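Local atomic coordinates of protein Niban 2 (Homo sapiens, PDB entry 7CTP), a protein that may help suppress apoptosis and promote melanoma cell invasion, and that is represented here by a large part with a PH domain and many helices. Residues Asp370-Val375 with Lys466-Val471. Numbering follows the deposited sequence.
Sequences DMNLNV and KSIQRV
Asn-372 and Ile-468 make the main contact between helices 342-378 and 464-511, an instructive case of a polar side chain laid against an aliphatic one. With CG anti to the backbone N (chi1 -151°), the amide of Asn-372 reaches across to the other helix, and the two side chains pass each other in opposite directions. Its OD1 lies near both methyls of Ile-468, 3.4 Å from CG2 and 3.5 Å from CD1. This oxygen is buried without a hydrogen-bonding partner in the model, probably at some energetic cost. The other end of the amide, ND2, meets the extended chain of Gln-469 at CG (3.4 Å) and at OE1 (3.3 Å). The two amide planes are 72° apart, and the approach of ND2 to OE1 has too poor an angle to count as a hydrogen bond. One turn later Val-375 brings CG2 to within 4.2 Å of Ile-468 CD1, extending the apolar side of the interface, while Leu-451 of helix 422-455 also touches Ile-468. Asn-372 and Val-375 in turn contact Cys-465 and Leu-464, respectively, both on helix 464-511. The segment axes approach to 10.4 Å with their N-to-C directions 169° apart, an arrangement typical of antiparallel packing in a helical bundle.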
loop_
_atom_site.group_PDB
_atom_site.type_symbol
_atom_site.label_atom_id
_atom_site.label_comp_id
_atom_site.label_asym_id
_atom_site.label_seq_id
_atom_site.Cartn_x
_atom_site.Cartn_y
_atom_site.Cartn_z
ATOM N N ASP A 370 27.185 -16.531 6.124
ATOM C CA ASP A 370 26.975 -17.912 5.710
ATOM C C ASP A 370 27.589 -18.172 4.339
ATOM O O ASP A 370 28.181 -19.232 4.112
ATOM C CB ASP A 370 25.485 -18.251 5.719
ATOM C CG ASP A 370 24.971 -18.581 7.108
ATOM O OD1 ASP A 370 25.790 -18.612 8.050
ATOM O OD2 ASP A 370 23.751 -18.799 7.263
ATOM N N MET A 371 27.482 -17.207 3.416
ATOM C CA MET A 371 28.184 -17.328 2.139
ATOM C C MET A 371 29.694 -17.356 2.338
ATOM O O MET A 371 30.400 -18.152 1.707
ATOM C CB MET A 371 27.804 -16.181 1.206
ATOM C CG MET A 371 28.759 -16.055 0.017
ATOM S SD MET A 371 28.550 -14.512 -0.868
ATOM C CE MET A 371 26.789 -14.578 -1.148
ATOM N N ASN A 372 30.202 -16.493 3.219
ATOM C CA ASN A 372 31.636 -16.438 3.482
ATOM C C ASN A 372 32.148 -17.766 4.021
ATOM O O ASN A 372 33.231 -18.226 3.637
ATOM C CB ASN A 372 31.927 -15.309 4.467
ATOM C CG ASN A 372 33.300 -14.714 4.281
ATOM O OD1 ASN A 372 33.914 -14.846 3.223
ATOM N ND2 ASN A 372 33.789 -14.041 5.313
ATOM N N LEU A 373 31.376 -18.397 4.909
ATOM C CA LEU A 373 31.739 -19.711 5.426
ATOM C C LEU A 373 31.838 -20.737 4.306
ATOM O O LEU A 373 32.688 -21.634 4.348
ATOM C CB LEU A 373 30.718 -20.161 6.466
ATOM C CG LEU A 373 30.959 -21.531 7.095
ATOM C CD1 LEU A 373 31.007 -21.382 8.594
ATOM C CD2 LEU A 373 29.877 -22.521 6.673
ATOM N N ASN A 374 30.973 -20.626 3.298
ATOM C CA ASN A 374 31.028 -21.571 2.189
ATOM C C ASN A 374 32.307 -21.396 1.384
ATOM O O ASN A 374 32.917 -22.380 0.950
ATOM C CB ASN A 374 29.805 -21.405 1.293
ATOM C CG ASN A 374 28.560 -22.030 1.882
ATOM O OD1 ASN A 374 28.626 -22.768 2.866
ATOM N ND2 ASN A 374 27.413 -21.735 1.284
ATOM N N VAL A 375 32.750 -20.153 1.195
ATOM C CA VAL A 375 33.976 -19.919 0.437
ATOM C C VAL A 375 35.175 -20.508 1.168
ATOM O O VAL A 375 36.050 -21.137 0.558
ATOM C CB VAL A 375 34.153 -18.414 0.168
ATOM C CG1 VAL A 375 35.567 -18.134 -0.338
ATOM C CG2 VAL A 375 33.113 -17.947 -0.841
ATOM N N LYS A 466 38.583 -11.950 3.045
ATOM C CA LYS A 466 38.898 -10.608 3.520
ATOM C C LYS A 466 38.226 -9.539 2.670
ATOM O O LYS A 466 37.772 -8.518 3.197
ATOM C CB LYS A 466 40.404 -10.386 3.540
ATOM C CG LYS A 466 40.776 -8.952 3.869
ATOM C CD LYS A 466 42.084 -8.583 3.234
ATOM C CE LYS A 466 41.931 -7.725 1.998
ATOM N NZ LYS A 466 42.061 -6.273 2.315
ATOM N N SER A 467 38.162 -9.742 1.355
ATOM C CA SER A 467 37.467 -8.777 0.514
ATOM C C SER A 467 35.956 -8.896 0.687
ATOM O O SER A 467 35.246 -7.885 0.702
ATOM C CB SER A 467 37.886 -8.937 -0.951
ATOM O OG SER A 467 37.488 -10.189 -1.485
ATOM N N ILE A 468 35.449 -10.123 0.853
ATOM C CA ILE A 468 34.032 -10.287 1.179
ATOM C C ILE A 468 33.686 -9.513 2.447
ATOM O O ILE A 468 32.736 -8.722 2.473
ATOM C CB ILE A 468 33.669 -11.777 1.315
ATOM C CG1 ILE A 468 33.436 -12.402 -0.065
ATOM C CG2 ILE A 468 32.418 -11.942 2.168
ATOM C CD1 ILE A 468 33.100 -13.874 -0.023
ATOM N N GLN A 469 34.474 -9.706 3.510
ATOM C CA GLN A 469 34.176 -9.013 4.758
ATOM C C GLN A 469 34.385 -7.507 4.634
ATOM O O GLN A 469 33.708 -6.738 5.321
ATOM C CB GLN A 469 35.005 -9.591 5.911
ATOM C CG GLN A 469 34.422 -10.883 6.496
ATOM C CD GLN A 469 35.296 -11.517 7.571
ATOM O OE1 GLN A 469 35.065 -12.660 7.977
ATOM N NE2 GLN A 469 36.294 -10.776 8.047
ATOM N N ARG A 470 35.286 -7.063 3.753
ATOM C CA ARG A 470 35.465 -5.624 3.566
ATOM C C ARG A 470 34.338 -5.026 2.739
ATOM O O ARG A 470 33.884 -3.911 3.020
ATOM C CB ARG A 470 36.809 -5.314 2.903
ATOM C CG ARG A 470 37.896 -4.888 3.876
ATOM C CD ARG A 470 39.271 -4.986 3.230
ATOM N NE ARG A 470 39.351 -4.281 1.950
ATOM C CZ ARG A 470 39.516 -4.872 0.769
ATOM N NH1 ARG A 470 39.588 -4.141 -0.336
ATOM N NH2 ARG A 470 39.589 -6.192 0.685
ATOM N N VAL A 471 33.899 -5.740 1.702
ATOM C CA VAL A 471 32.733 -5.301 0.944
ATOM C C VAL A 471 31.501 -5.280 1.841
ATOM O O VAL A 471 30.678 -4.356 1.776
ATOM C CB VAL A 471 32.532 -6.208 -0.284
ATOM C CG1 VAL A 471 31.168 -5.953 -0.926
ATOM C CG2 VAL A 471 33.654 -5.993 -1.291
#